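Aminoglycoside phosphotransferase (Streptomyces rimosus, PDB 6FUC) probably transfers a phosphate group from ATP to streptomycin, an aminoglycoside antibiotic, and so would confer resistance to it. Local coordinates at residues Q182-G188 with R212-P218; P218-L222 with Y251-D256; I2-L8 with G29-F33; L10-D14 with W76-A80. All blocks are in the same frame, centred on the assembly; numbering follows the deposited sequence. Where two conformers were deposited one is given.

Interaction 1: Q182-G188 with R212-P218; sequences QTVVCHG and RLGRADP
Cys186, Ala216, Val184 and Pro218 make the buried apolar centre: Cys186 SG (chi1 m) lies 3.8 Å from Ala216 CB, and Val184 CG2 lies 3.9 Å from Pro218 CB. Val184, Cys186 and Ala216 share one face of a two-stranded sheet; Val185 and Arg215 form a non-hydrogen-bonded pair on the other, where Val185 CG1 reaches Leu213 CD2 (4.1 Å). Strands 184-186 and 214-216 are antiparallel but splayed, their N-to-C directions 120° apart. Two hydrogen-bonded pairs fix the register: Val184 N to Ala216 O (2.9 Å) with Ala216 N to Val184 O (3.0 Å), and Cys186 N to Gly214 O (2.9 Å) with Gly214 N to Cys186 O (3.0 Å). At the polar edge Gly188 has phi 103°, and a CB there would clash with Arg212 O. One water bridges His187 O and Arg212 N; a second joins Gly188 O to Arg212 NH1, which also bonds Thr270 OG1. His187-Gly188-Asp189 matches the His-Gly-Asp catalytic-loop signature of aminoglycoside phosphotransferases, the counterpart of His-Arg-Asp in protein kinases. The direct hydrogen bonds between the segments are all backbone to backbone; His187, its CA-to-CB bond pointing away from 212-218, bonds Ile208 O through NE2.

Interaction 2: P218-L222 with Y251-D256; sequences PYADL and YGIALD
Tyr219, in the first turn of helix 219-233, spans to the loop between helices 243-251 and 257-266 and puts its hydroxyl to double use. Its OH donates to Ala254 O at 2.6 Å and accepts a weak bond from Asp256 N, 3.2 Å from Tyr219 OH with an N-H...O angle of 129°. Chi1 of Tyr219 is m (-78°); Ala254 O lies at the ring edge and Asp256 O over one face. The backbones stay apart, with CA atoms of Tyr219 and Asp256 8.7 Å from each other, so side chains bridge the gap. Ile253 (extended, chi1 and chi2 both t) sends CD1 to Pro218 CG at 4.0 Å and Tyr219 CE2 at 3.8 Å, while its CG2 meets Leu222 CD1 at 4.2 Å. Leu222 CD1 also sits over a face of the Tyr251 ring, 4.5 Å from Tyr251 CE1. Tyr251 OH touches Pro218 CB (3.6 Å), but its polar partner is His118 ND1. Pro218 O accepts from Leu222 N at 3.0 Å. Asp256 is the N-cap of helix 257-266, and its carboxylate also pairs with Arg259. Asp221 bonds the amides of His187 and Gly188, much like the helix F aspartate of protein kinases, to which it probably corresponds. With both roles of the Tyr219 hydroxyl filled by loop backbone, directional polar contacts supplement the apolar packing between helix and loop.

Interaction 3: I2-L8 with G29-F33; sequences IDLTAFL and GAAVF
Gly29 opens the second segment with phi 92° and psi -19°, a conformation that suits a residue without CB. Its CA lies 3.7 Å from Ile2 CD1, and Gly29 O points at the edge of the Phe7 ring, 3.5 Å from Phe7 CE2, buried with no hydrogen-bond partner in the model. Ala30 turns its CB away and offers its backbone, Ala30 O lying 4.1 Å from Ile2 CD1. In strand 31-34, Ala31 points toward the helix: Ala31 CB is 3.6 Å from Ile2 CG2 and 4.1 Å from Phe7 CD2. Val32, by beta alternation, is out of reach. Phe33 (chi1 m) faces the helix again, with Phe33 CZ 3.9 Å from both Leu4 CD2 and Phe7 CB, and Phe33 CE2 3.8 Å from Leu8 CD2. Asp3, centre of an inverse gamma turn, holds the helix N-cap position. Helix 4-8 and strand 31-33 have axes 10.5 Å apart at closest approach, with N-to-C directions 47° apart, a spacing bridged by side chains. This is helix-on-sheet packing on the N-terminal lobe of the kinase-like fold. Strand 31-34 lies between strands 21-22 and 40-45; Cys44 extends the packing around Phe7 and Phe33, and Pro22 flanks Leu4 and Phe33.

Interaction 4: L10-D14 with W76-A80; sequences LLRAD and WRVGA
Arg77, pointing out of strand 73-79, stretches to the C-terminal part of helix 4-12 in a nearly straight conformation, chi1 m (-62°) followed by chi2 and chi3 t (-175° and -176°). That extension carries the guanidinium to a cluster of oxygens near its plane. Arg77 NH1 donates to Leu10 O at 2.9 Å (N-H...O angle 164°) and more weakly to Leu11 O at 3.0 Å (N-H...O angle 125°). Asp14 completes the set: its CA-to-CB bond points sideways, but chi1 p (63°) brings the carboxylate nearer, and Asp14 OD1 accepts from Arg77 NH1 and Arg77 NH2, both at 3.0 Å, in a salt bridge. Arg77 NE is paired separately with Asp75. Leu10 (chi1 m, chi2 t) lays its methyl against the strand, Leu10 CD2 being 4.0 Å from Val78 C, 4.1 Å from Gly79 N and 4.4 Å from Arg77 CB. Leu11, pointing away from this strand, packs on Leu86, Ala42 and Cys44 of the same sheet. An arginine binding carbonyls near the C-terminal end of a helix, backed by an acidic residue just beyond, joins the N-terminal helix to an outermost strand of the five-stranded antiparallel sheet that marks the N-terminal lobe of kinase-like phosphotransferases.

How the interactions relate
From the N terminus, helix 4-12 serves two contacts. Interaction 3 closes a 20-residue loop at strand 31-34; interaction 4 opens before that loop closes and ends a 61-residue loop at strand 73-79, so the two cross. Both reach the same sheet, their centres about 11 Å apart, and meet where Phe33 CG lies 3.6 Å from Leu11 CD1. Much later, interaction 1 closes a 23-residue loop, and interaction 2 follows in series through the shared Pro218, closing a 28-residue, mostly helical one. They touch where Asp221 OD2 lies 2.8 Å from His187 N, linking helix 219-233 to the His-Gly-Asp loop. Centres of interactions 2 and 4 are about 40 Å apart, at opposite lobes.

Interaction 1: Q182-G188 with R212-P218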
loop_
_atom_site.group_PDB
_atom_site.type_symbol
_atom_site.label_atom_id
_atom_site.label_comp_id
_atom_site.label_asym_id
_atom_site.label_seq_id
_atom_site.Cartn_x
_atom_site.Cartn_y
_atom_site.Cartn_z
ATOM N N GLN A 182 -1.945 -13.320 15.484
ATOM C CA GLN A 182 -1.293 -12.014 15.523
ATOM C C GLN A 182 -1.946 -11.300 14.287
ATOM O O GLN A 182 -1.528 -11.436 13.161
ATOM C CB GLN A 182 0.220 -12.089 15.297
ATOM C CG GLN A 182 1.060 -12.885 16.335
ATOM C CD GLN A 182 2.465 -13.399 15.913
ATOM O OE1 GLN A 182 2.984 -13.091 14.938
ATOM N NE2 GLN A 182 3.030 -14.247 16.752
ATOM N N THR A 183 -3.112 -10.776 14.499
ATOM C CA THR A 183 -3.713 -9.859 13.544
ATOM C C THR A 183 -3.566 -8.417 14.023
ATOM O O THR A 183 -3.682 -8.133 15.220
ATOM C CB THR A 183 -5.229 -10.207 13.399
ATOM O OG1 THR A 183 -5.387 -11.430 12.722
ATOM C CG2 THR A 183 -6.080 -9.162 12.661
ATOM N N VAL A 184 -3.353 -7.546 13.060
ATOM C CA VAL A 184 -3.313 -6.111 13.275
ATOM C C VAL A 184 -4.108 -5.432 12.172
ATOM O O VAL A 184 -4.462 -6.062 11.172
ATOM C CB VAL A 184 -1.868 -5.561 13.299
ATOM C CG1 VAL A 184 -1.018 -6.228 14.349
ATOM C CG2 VAL A 184 -1.222 -5.699 11.945
ATOM N N VAL A 185 -4.374 -4.125 12.333
ATOM C CA VAL A 185 -4.850 -3.307 11.223
ATOM C C VAL A 185 -3.661 -2.902 10.384
ATOM O O VAL A 185 -2.819 -2.116 10.796
ATOM C CB VAL A 185 -5.612 -2.074 11.695
ATOM C CG1 VAL A 185 -6.064 -1.260 10.502
ATOM C CG2 VAL A 185 -6.788 -2.459 12.604
ATOM N N CYS A 186 -3.528 -3.544 9.210
ATOM C CA CYS A 186 -2.471 -3.250 8.280
ATOM C C CYS A 186 -2.827 -2.053 7.359
ATOM O O CYS A 186 -3.972 -1.868 6.983
ATOM C CB CYS A 186 -2.175 -4.448 7.373
ATOM S SG CYS A 186 -1.202 -5.737 8.131
ATOM N N HIS A 187 -1.788 -1.317 6.990
ATOM C CA HIS A 187 -1.912 -0.351 5.896
ATOM C C HIS A 187 -2.401 -1.013 4.614
ATOM O O HIS A 187 -3.240 -0.457 3.907
ATOM C CB HIS A 187 -0.515 0.273 5.687
ATOM C CG HIS A 187 -0.461 1.160 4.511
ATOM N ND1 HIS A 187 -0.380 0.685 3.235
ATOM C CD2 HIS A 187 -0.509 2.511 4.439
ATOM C CE1 HIS A 187 -0.422 1.726 2.419
ATOM N NE2 HIS A 187 -0.464 2.852 3.131
ATOM N N GLY A 188 -1.823 -2.170 4.334
ATOM C CA GLY A 188 -2.269 -3.007 3.244
ATOM C C GLY A 188 -1.410 -2.975 2.018
ATOM O O GLY A 188 -1.524 -3.899 1.199
ATOM N N ARG A 212 -6.122 -0.853 0.502
ATOM C CA ARG A 212 -6.092 -2.211 1.046
ATOM C C ARG A 212 -6.069 -2.239 2.559
ATOM O O ARG A 212 -5.837 -3.318 3.123
ATOM C CB ARG A 212 -4.945 -3.013 0.429
ATOM C CG ARG A 212 -5.183 -3.326 -1.006
ATOM C CD ARG A 212 -4.021 -4.146 -1.589
ATOM N NE ARG A 212 -4.353 -4.613 -2.910
ATOM C CZ ARG A 212 -3.763 -5.665 -3.474
ATOM N NH1 ARG A 212 -2.789 -6.287 -2.874
ATOM N NH2 ARG A 212 -4.166 -6.066 -4.672
ATOM N N LEU A 213 -6.290 -1.141 3.228
ATOM C CA LEU A 213 -6.240 -1.100 4.700
ATOM C C LEU A 213 -7.183 -2.166 5.266
ATOM O O LEU A 213 -8.309 -2.359 4.793
ATOM C CB LEU A 213 -6.653 0.285 5.138
ATOM C CG LEU A 213 -6.739 0.512 6.632
ATOM C CD1 LEU A 213 -6.074 1.776 7.131
ATOM C CD2 LEU A 213 -7.987 0.211 7.220
ATOM N N GLY A 214 -6.736 -2.838 6.331
ATOM C CA GLY A 214 -7.626 -3.760 7.019
ATOM C C GLY A 214 -6.877 -4.762 7.812
ATOM O O GLY A 214 -5.635 -4.860 7.737
ATOM N N ARG A 215 -7.616 -5.603 8.549
ATOM C CA ARG A 215 -7.018 -6.675 9.311
ATOM C C ARG A 215 -6.165 -7.565 8.424
ATOM O O ARG A 215 -6.603 -7.999 7.350
ATOM C CB ARG A 215 -8.112 -7.581 9.892
ATOM C CG ARG A 215 -8.842 -6.984 11.069
ATOM C CD ARG A 215 -9.617 -8.018 11.847
ATOM N NE ARG A 215 -10.765 -8.586 11.174
ATOM C CZ ARG A 215 -11.982 -8.045 11.222
ATOM N NH1 ARG A 215 -12.145 -6.883 11.837
ATOM N NH2 ARG A 215 -13.011 -8.635 10.658
ATOM N N ALA A 216 -4.992 -7.963 8.951
ATOM C CA ALA A 216 -4.143 -8.944 8.358
ATOM C C ALA A 216 -2.997 -9.240 9.328
ATOM O O ALA A 216 -2.826 -8.574 10.347
ATOM C CB ALA A 216 -3.591 -8.498 7.001
ATOM N N ASP A 217 -2.189 -10.241 8.997
ATOM C CA ASP A 217 -0.960 -10.489 9.713
ATOM C C ASP A 217 -0.034 -9.256 9.556
ATOM O O ASP A 217 0.072 -8.736 8.439
ATOM C CB ASP A 217 -0.321 -11.749 9.101
ATOM C CG ASP A 217 0.910 -12.239 9.783
ATOM O OD1 ASP A 217 1.868 -11.479 10.024
ATOM O OD2 ASP A 217 0.950 -13.422 10.088
ATOM N N PRO A 218 0.647 -8.820 10.627
ATOM C CA PRO A 218 1.549 -7.657 10.434
ATOM C C PRO A 218 2.588 -7.826 9.341
ATOM O O PRO A 218 3.054 -6.834 8.794
ATOM C CB PRO A 218 2.187 -7.505 11.795
ATOM C CG PRO A 218 2.017 -8.816 12.496
ATOM C CD PRO A 218 0.672 -9.334 11.994
HETATM O O HOH W 1 -3.493 0.078 1.184
HETATM O O HOH W 2 -0.811 -5.130 -1.109
#

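Interaction 2: P218-L222 with Y251-D256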
loop_
_atom_site.group_PDB
_atom_site.type_symbol
_atom_site.label_atom_id
_atom_site.label_comp_id
_atom_site.label_asym_id
_atom_site.label_seq_id
_atom_site.Cartn_x
_atom_site.Cartn_y
_atom_site.Cartn_z
ATOM N N PRO A 218 0.647 -8.820 10.627
ATOM C CA PRO A 218 1.549 -7.657 10.434
ATOM C C PRO A 218 2.588 -7.826 9.341
ATOM O O PRO A 218 3.054 -6.834 8.794
ATOM C CB PRO A 218 2.187 -7.505 11.795
ATOM C CG PRO A 218 2.017 -8.816 12.496
ATOM C CD PRO A 218 0.672 -9.334 11.994
ATOM N N TYR A 219 3.023 -9.066 9.081
ATOM C CA TYR A 219 3.984 -9.264 7.964
ATOM C C TYR A 219 3.456 -8.949 6.586
ATOM O O TYR A 219 4.243 -8.770 5.677
ATOM C CB TYR A 219 4.597 -10.690 8.046
ATOM C CG TYR A 219 5.658 -10.773 9.078
ATOM C CD1 TYR A 219 6.888 -10.204 8.846
ATOM C CD2 TYR A 219 5.448 -11.302 10.318
ATOM C CE1 TYR A 219 7.877 -10.204 9.792
ATOM C CE2 TYR A 219 6.464 -11.337 11.307
ATOM C CZ TYR A 219 7.650 -10.722 11.048
ATOM O OH TYR A 219 8.655 -10.700 11.985
ATOM N N ALA A 220 2.123 -8.849 6.420
ATOM C CA ALA A 220 1.599 -8.371 5.157
ATOM C C ALA A 220 2.148 -6.983 4.862
ATOM O O ALA A 220 2.325 -6.615 3.680
ATOM C CB ALA A 220 0.076 -8.378 5.151
ATOM N N ASP A 221 2.324 -6.181 5.889
ATOM C CA ASP A 221 2.948 -4.869 5.815
ATOM C C ASP A 221 4.450 -4.944 5.919
ATOM O O ASP A 221 5.164 -4.356 5.071
ATOM C CB ASP A 221 2.400 -3.957 6.945
ATOM C CG ASP A 221 1.114 -3.223 6.681
ATOM O OD1 ASP A 221 0.522 -3.378 5.606
ATOM O OD2 ASP A 221 0.695 -2.505 7.623
ATOM N N LEU A 222 5.001 -5.619 6.915
ATOM C CA LEU A 222 6.433 -5.555 7.139
ATOM C C LEU A 222 7.230 -6.156 5.976
ATOM O O LEU A 222 8.308 -5.677 5.658
ATOM C CB LEU A 222 6.831 -6.196 8.424
ATOM C CG LEU A 222 6.196 -5.625 9.708
ATOM C CD1 LEU A 222 6.666 -6.404 10.924
ATOM C CD2 LEU A 222 6.443 -4.104 9.757
ATOM N N TYR A 251 9.932 -1.714 16.804
ATOM C CA TYR A 251 8.498 -1.971 16.618
ATOM C C TYR A 251 7.987 -2.950 17.706
ATOM O O TYR A 251 6.867 -2.771 18.169
ATOM C CB TYR A 251 8.298 -2.550 15.224
ATOM C CG TYR A 251 6.943 -3.130 14.939
ATOM C CD1 TYR A 251 6.609 -4.428 15.302
ATOM C CD2 TYR A 251 5.955 -2.378 14.318
ATOM C CE1 TYR A 251 5.379 -4.977 14.961
ATOM C CE2 TYR A 251 4.726 -2.938 13.980
ATOM C CZ TYR A 251 4.434 -4.214 14.350
ATOM O OH TYR A 251 3.243 -4.836 14.042
ATOM N N GLY A 252 8.745 -3.951 18.052
ATOM C CA GLY A 252 8.394 -4.977 19.066
ATOM C C GLY A 252 7.797 -6.260 18.464
ATOM O O GLY A 252 6.642 -6.638 18.772
ATOM N N ILE A 253 8.558 -6.944 17.622
ATOM C CA ILE A 253 8.148 -8.223 17.072
ATOM C C ILE A 253 9.422 -9.052 16.880
ATOM O O ILE A 253 10.498 -8.515 16.641
ATOM C CB ILE A 253 7.350 -8.021 15.773
ATOM C CG1 ILE A 253 6.574 -9.247 15.319
ATOM C CG2 ILE A 253 8.291 -7.569 14.623
ATOM C CD1 ILE A 253 5.620 -8.977 14.171
ATOM N N ALA A 254 9.261 -10.365 16.949
ATOM C CA ALA A 254 10.294 -11.327 16.610
ATOM C C ALA A 254 10.248 -11.470 15.109
ATOM O O ALA A 254 9.120 -11.511 14.444
ATOM C CB ALA A 254 10.019 -12.669 17.243
ATOM N N LEU A 255 11.432 -11.475 14.517
ATOM C CA LEU A 255 11.488 -11.750 13.050
ATOM C C LEU A 255 11.109 -13.202 12.796
ATOM O O LEU A 255 11.541 -14.094 13.496
ATOM C CB LEU A 255 12.874 -11.490 12.462
ATOM C CG LEU A 255 13.252 -10.022 12.517
ATOM C CD1 LEU A 255 14.764 -9.909 12.425
ATOM C CD2 LEU A 255 12.530 -9.243 11.425
ATOM N N ASP A 256 10.351 -13.444 11.741
ATOM C CA ASP A 256 9.924 -14.748 11.250
ATOM C C ASP A 256 10.128 -14.766 9.733
ATOM O O ASP A 256 9.284 -14.287 8.965
ATOM C CB ASP A 256 8.467 -15.035 11.662
ATOM C CG ASP A 256 7.985 -16.392 11.234
ATOM O OD1 ASP A 256 8.527 -17.026 10.316
ATOM O OD2 ASP A 256 6.944 -16.784 11.776
#

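Interaction 3: I2-L8 with G29-F33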
loop_
_atom_site.group_PDB
_atom_site.type_symbol
_atom_site.label_atom_id
_atom_site.label_comp_id
_atom_site.label_asym_id
_atom_site.label_seq_id
_atom_site.Cartn_x
_atom_site.Cartn_y
_atom_site.Cartn_z
ATOM N N ILE A 2 -6.354 4.736 -20.752
ATOM C CA ILE A 2 -6.872 5.467 -19.561
ATOM C C ILE A 2 -7.925 6.446 -20.049
ATOM O O ILE A 2 -7.677 7.160 -21.009
ATOM C CB ILE A 2 -5.715 6.227 -18.881
ATOM C CG1 ILE A 2 -4.638 5.277 -18.291
ATOM C CG2 ILE A 2 -6.177 7.217 -17.818
ATOM C CD1 ILE A 2 -5.097 3.929 -17.769
ATOM N N ASP A 3 -9.109 6.461 -19.435
ATOM C CA ASP A 3 -10.219 7.313 -19.882
ATOM C C ASP A 3 -10.063 8.757 -19.432
ATOM O O ASP A 3 -10.841 9.267 -18.605
ATOM C CB ASP A 3 -11.522 6.709 -19.406
ATOM C CG ASP A 3 -11.624 5.250 -19.669
ATOM O OD1 ASP A 3 -11.048 4.791 -20.663
ATOM O OD2 ASP A 3 -12.313 4.561 -18.914
ATOM N N LEU A 4 -9.026 9.381 -19.952
ATOM C CA LEU A 4 -8.602 10.679 -19.536
ATOM C C LEU A 4 -9.696 11.694 -19.636
ATOM O O LEU A 4 -9.931 12.441 -18.661
ATOM C CB LEU A 4 -7.376 11.257 -20.273
ATOM C CG LEU A 4 -5.981 10.834 -19.939
ATOM C CD1 LEU A 4 -5.177 11.622 -20.968
ATOM C CD2 LEU A 4 -5.629 11.186 -18.468
ATOM N N THR A 5 -10.395 11.730 -20.765
ATOM C CA THR A 5 -11.406 12.745 -20.911
ATOM C C THR A 5 -12.567 12.559 -19.936
ATOM O O THR A 5 -12.978 13.559 -19.338
ATOM C CB THR A 5 -11.721 12.996 -22.375
ATOM O OG1 THR A 5 -10.515 13.426 -23.088
ATOM C CG2 THR A 5 -12.801 14.097 -22.525
ATOM N N ALA A 6 -13.077 11.335 -19.780
ATOM C CA ALA A 6 -14.149 11.109 -18.830
ATOM C C ALA A 6 -13.686 11.474 -17.406
ATOM O O ALA A 6 -14.461 12.077 -16.640
ATOM C CB ALA A 6 -14.615 9.665 -18.870
ATOM N N PHE A 7 -12.445 11.140 -17.048
ATOM C CA PHE A 7 -11.975 11.395 -15.701
ATOM C C PHE A 7 -11.806 12.888 -15.458
ATOM O O PHE A 7 -12.241 13.415 -14.433
ATOM C CB PHE A 7 -10.694 10.648 -15.485
ATOM C CG PHE A 7 -10.822 9.132 -15.457
ATOM C CD1 PHE A 7 -12.038 8.485 -15.298
ATOM C CD2 PHE A 7 -9.683 8.379 -15.607
ATOM C CE1 PHE A 7 -12.079 7.111 -15.235
ATOM C CE2 PHE A 7 -9.698 7.000 -15.511
ATOM C CZ PHE A 7 -10.935 6.386 -15.369
ATOM N N LEU A 8 -11.258 13.578 -16.441
ATOM C CA LEU A 8 -11.070 14.996 -16.278
ATOM C C LEU A 8 -12.462 15.710 -16.211
ATOM O O LEU A 8 -12.624 16.701 -15.502
ATOM C CB LEU A 8 -10.190 15.597 -17.391
ATOM C CG LEU A 8 -8.680 15.266 -17.191
ATOM C CD1 LEU A 8 -7.890 15.504 -18.482
ATOM C CD2 LEU A 8 -8.091 16.077 -16.051
ATOM N N GLY A 29 -6.523 0.705 -15.922
ATOM C CA GLY A 29 -7.580 1.642 -16.229
ATOM C C GLY A 29 -7.730 2.791 -15.236
ATOM O O GLY A 29 -8.340 3.795 -15.580
ATOM N N ALA A 30 -7.173 2.631 -14.025
ATOM C CA ALA A 30 -7.188 3.691 -12.963
ATOM C C ALA A 30 -6.051 4.688 -13.215
ATOM O O ALA A 30 -4.968 4.322 -13.700
ATOM C CB ALA A 30 -7.021 3.069 -11.588
ATOM N N ALA A 31 -6.326 5.925 -12.859
ATOM C CA ALA A 31 -5.402 7.029 -13.048
ATOM C C ALA A 31 -5.375 7.925 -11.824
ATOM O O ALA A 31 -6.417 8.117 -11.196
ATOM C CB ALA A 31 -5.863 7.818 -14.242
ATOM N N VAL A 32 -4.213 8.483 -11.538
ATOM C CA VAL A 32 -4.025 9.407 -10.404
ATOM C C VAL A 32 -3.647 10.771 -11.002
ATOM O O VAL A 32 -2.820 10.909 -11.936
ATOM C CB VAL A 32 -2.973 8.903 -9.418
ATOM C CG1 VAL A 32 -2.676 9.925 -8.317
ATOM C CG2 VAL A 32 -3.473 7.599 -8.815
ATOM N N PHE A 33 -4.280 11.792 -10.475
ATOM C CA PHE A 33 -4.124 13.169 -10.891
ATOM C C PHE A 33 -3.722 14.006 -9.696
ATOM O O PHE A 33 -4.041 13.654 -8.561
ATOM C CB PHE A 33 -5.436 13.738 -11.458
ATOM C CG PHE A 33 -5.963 13.030 -12.663
ATOM C CD1 PHE A 33 -6.646 11.818 -12.534
ATOM C CD2 PHE A 33 -5.775 13.546 -13.917
ATOM C CE1 PHE A 33 -7.151 11.171 -13.651
ATOM C CE2 PHE A 33 -6.262 12.873 -14.991
ATOM C CZ PHE A 33 -6.947 11.713 -14.881
#

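Interaction 4: L10-D14 with W76-A80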
loop_
_atom_site.group_PDB
_atom_site.type_symbol
_atom_site.label_atom_id
_atom_site.label_comp_id
_atom_site.label_asym_id
_atom_site.label_seq_id
_atom_site.Cartn_x
_atom_site.Cartn_y
_atom_site.Cartn_z
ATOM N N LEU A 10 -15.118 14.563 -14.651
ATOM C CA LEU A 10 -15.473 14.450 -13.254
ATOM C C LEU A 10 -14.721 15.474 -12.434
ATOM O O LEU A 10 -15.290 16.092 -11.532
ATOM C CB LEU A 10 -15.185 13.043 -12.650
ATOM C CG LEU A 10 -16.024 11.898 -13.196
ATOM C CD1 LEU A 10 -15.517 10.578 -12.717
ATOM C CD2 LEU A 10 -17.458 12.097 -12.726
ATOM N N LEU A 11 -13.389 15.590 -12.667
ATOM C CA LEU A 11 -12.576 16.437 -11.837
ATOM C C LEU A 11 -12.848 17.932 -12.052
ATOM O O LEU A 11 -12.741 18.733 -11.134
ATOM C CB LEU A 11 -11.119 16.139 -12.032
ATOM C CG LEU A 11 -10.680 14.701 -11.722
ATOM C CD1 LEU A 11 -9.194 14.551 -11.909
ATOM C CD2 LEU A 11 -11.167 14.217 -10.354
ATOM N N ARG A 12 -13.205 18.284 -13.296
ATOM C CA ARG A 12 -13.504 19.621 -13.654
ATOM C C ARG A 12 -14.897 20.052 -13.304
ATOM O O ARG A 12 -15.227 21.245 -13.483
ATOM C CB ARG A 12 -13.206 19.867 -15.135
ATOM C CG ARG A 12 -11.727 19.779 -15.475
ATOM C CD ARG A 12 -11.440 19.780 -16.959
ATOM N NE ARG A 12 -9.980 19.747 -17.195
ATOM C CZ ARG A 12 -9.382 19.368 -18.312
ATOM N NH1 ARG A 12 -10.092 18.861 -19.324
ATOM N NH2 ARG A 12 -8.060 19.464 -18.430
ATOM N N ALA A 13 -15.724 19.170 -12.777
ATOM C CA ALA A 13 -17.136 19.448 -12.645
ATOM C C ALA A 13 -17.438 20.651 -11.772
ATOM O O ALA A 13 -18.432 21.337 -12.003
ATOM C CB ALA A 13 -17.930 18.255 -12.150
ATOM N N ASP A 14 -16.633 20.922 -10.748
ATOM C CA ASP A 14 -16.884 22.063 -9.899
ATOM C C ASP A 14 -16.405 23.393 -10.457
ATOM O O ASP A 14 -16.669 24.428 -9.883
ATOM C CB ASP A 14 -16.278 21.883 -8.540
ATOM C CG ASP A 14 -14.784 21.764 -8.594
ATOM O OD1 ASP A 14 -14.308 20.703 -8.976
ATOM O OD2 ASP A 14 -13.977 22.810 -8.712
ATOM N N TRP A 76 -16.168 12.993 -3.572
ATOM C CA TRP A 76 -16.467 11.711 -4.186
ATOM C C TRP A 76 -17.450 11.969 -5.316
ATOM O O TRP A 76 -18.484 12.589 -5.042
ATOM C CB TRP A 76 -17.097 10.760 -3.123
ATOM C CG TRP A 76 -17.693 9.525 -3.732
ATOM C CD1 TRP A 76 -19.007 9.212 -3.852
ATOM C CD2 TRP A 76 -16.962 8.399 -4.242
ATOM N NE1 TRP A 76 -19.150 7.983 -4.440
ATOM C CE2 TRP A 76 -17.907 7.480 -4.714
ATOM C CE3 TRP A 76 -15.587 8.064 -4.353
ATOM C CZ2 TRP A 76 -17.531 6.238 -5.219
ATOM C CZ3 TRP A 76 -15.248 6.867 -4.881
ATOM C CH2 TRP A 76 -16.201 5.985 -5.313
ATOM N N ARG A 77 -17.088 11.599 -6.522
ATOM C CA ARG A 77 -17.832 11.995 -7.715
ATOM C C ARG A 77 -18.054 10.770 -8.572
ATOM O O ARG A 77 -17.115 9.975 -8.762
ATOM C CB ARG A 77 -17.042 13.060 -8.472
ATOM C CG ARG A 77 -16.847 14.321 -7.665
ATOM C CD ARG A 77 -16.178 15.419 -8.455
ATOM N NE ARG A 77 -15.935 16.558 -7.595
ATOM C CZ ARG A 77 -15.252 17.625 -7.926
ATOM N NH1 ARG A 77 -14.779 17.766 -9.164
ATOM N NH2 ARG A 77 -15.046 18.551 -7.053
ATOM N N VAL A 78 -19.274 10.627 -9.100
ATOM C CA VAL A 78 -19.599 9.450 -9.863
ATOM C C VAL A 78 -20.343 9.851 -11.119
ATOM O O VAL A 78 -21.081 10.840 -11.172
ATOM C CB VAL A 78 -20.473 8.451 -9.087
ATOM C CG1 VAL A 78 -19.730 8.004 -7.877
ATOM C CG2 VAL A 78 -21.831 9.002 -8.678
ATOM N N GLY A 79 -20.140 9.104 -12.205
ATOM C CA GLY A 79 -20.959 9.229 -13.394
ATOM C C GLY A 79 -20.942 7.943 -14.172
ATOM O O GLY A 79 -20.440 6.949 -13.713
ATOM N N ALA A 80 -21.436 7.993 -15.408
ATOM C CA ALA A 80 -21.505 6.827 -16.252
ATOM C C ALA A 80 -20.186 6.124 -16.586
ATOM O O ALA A 80 -20.131 4.881 -16.784
ATOM C CB ALA A 80 -22.242 7.222 -17.521
#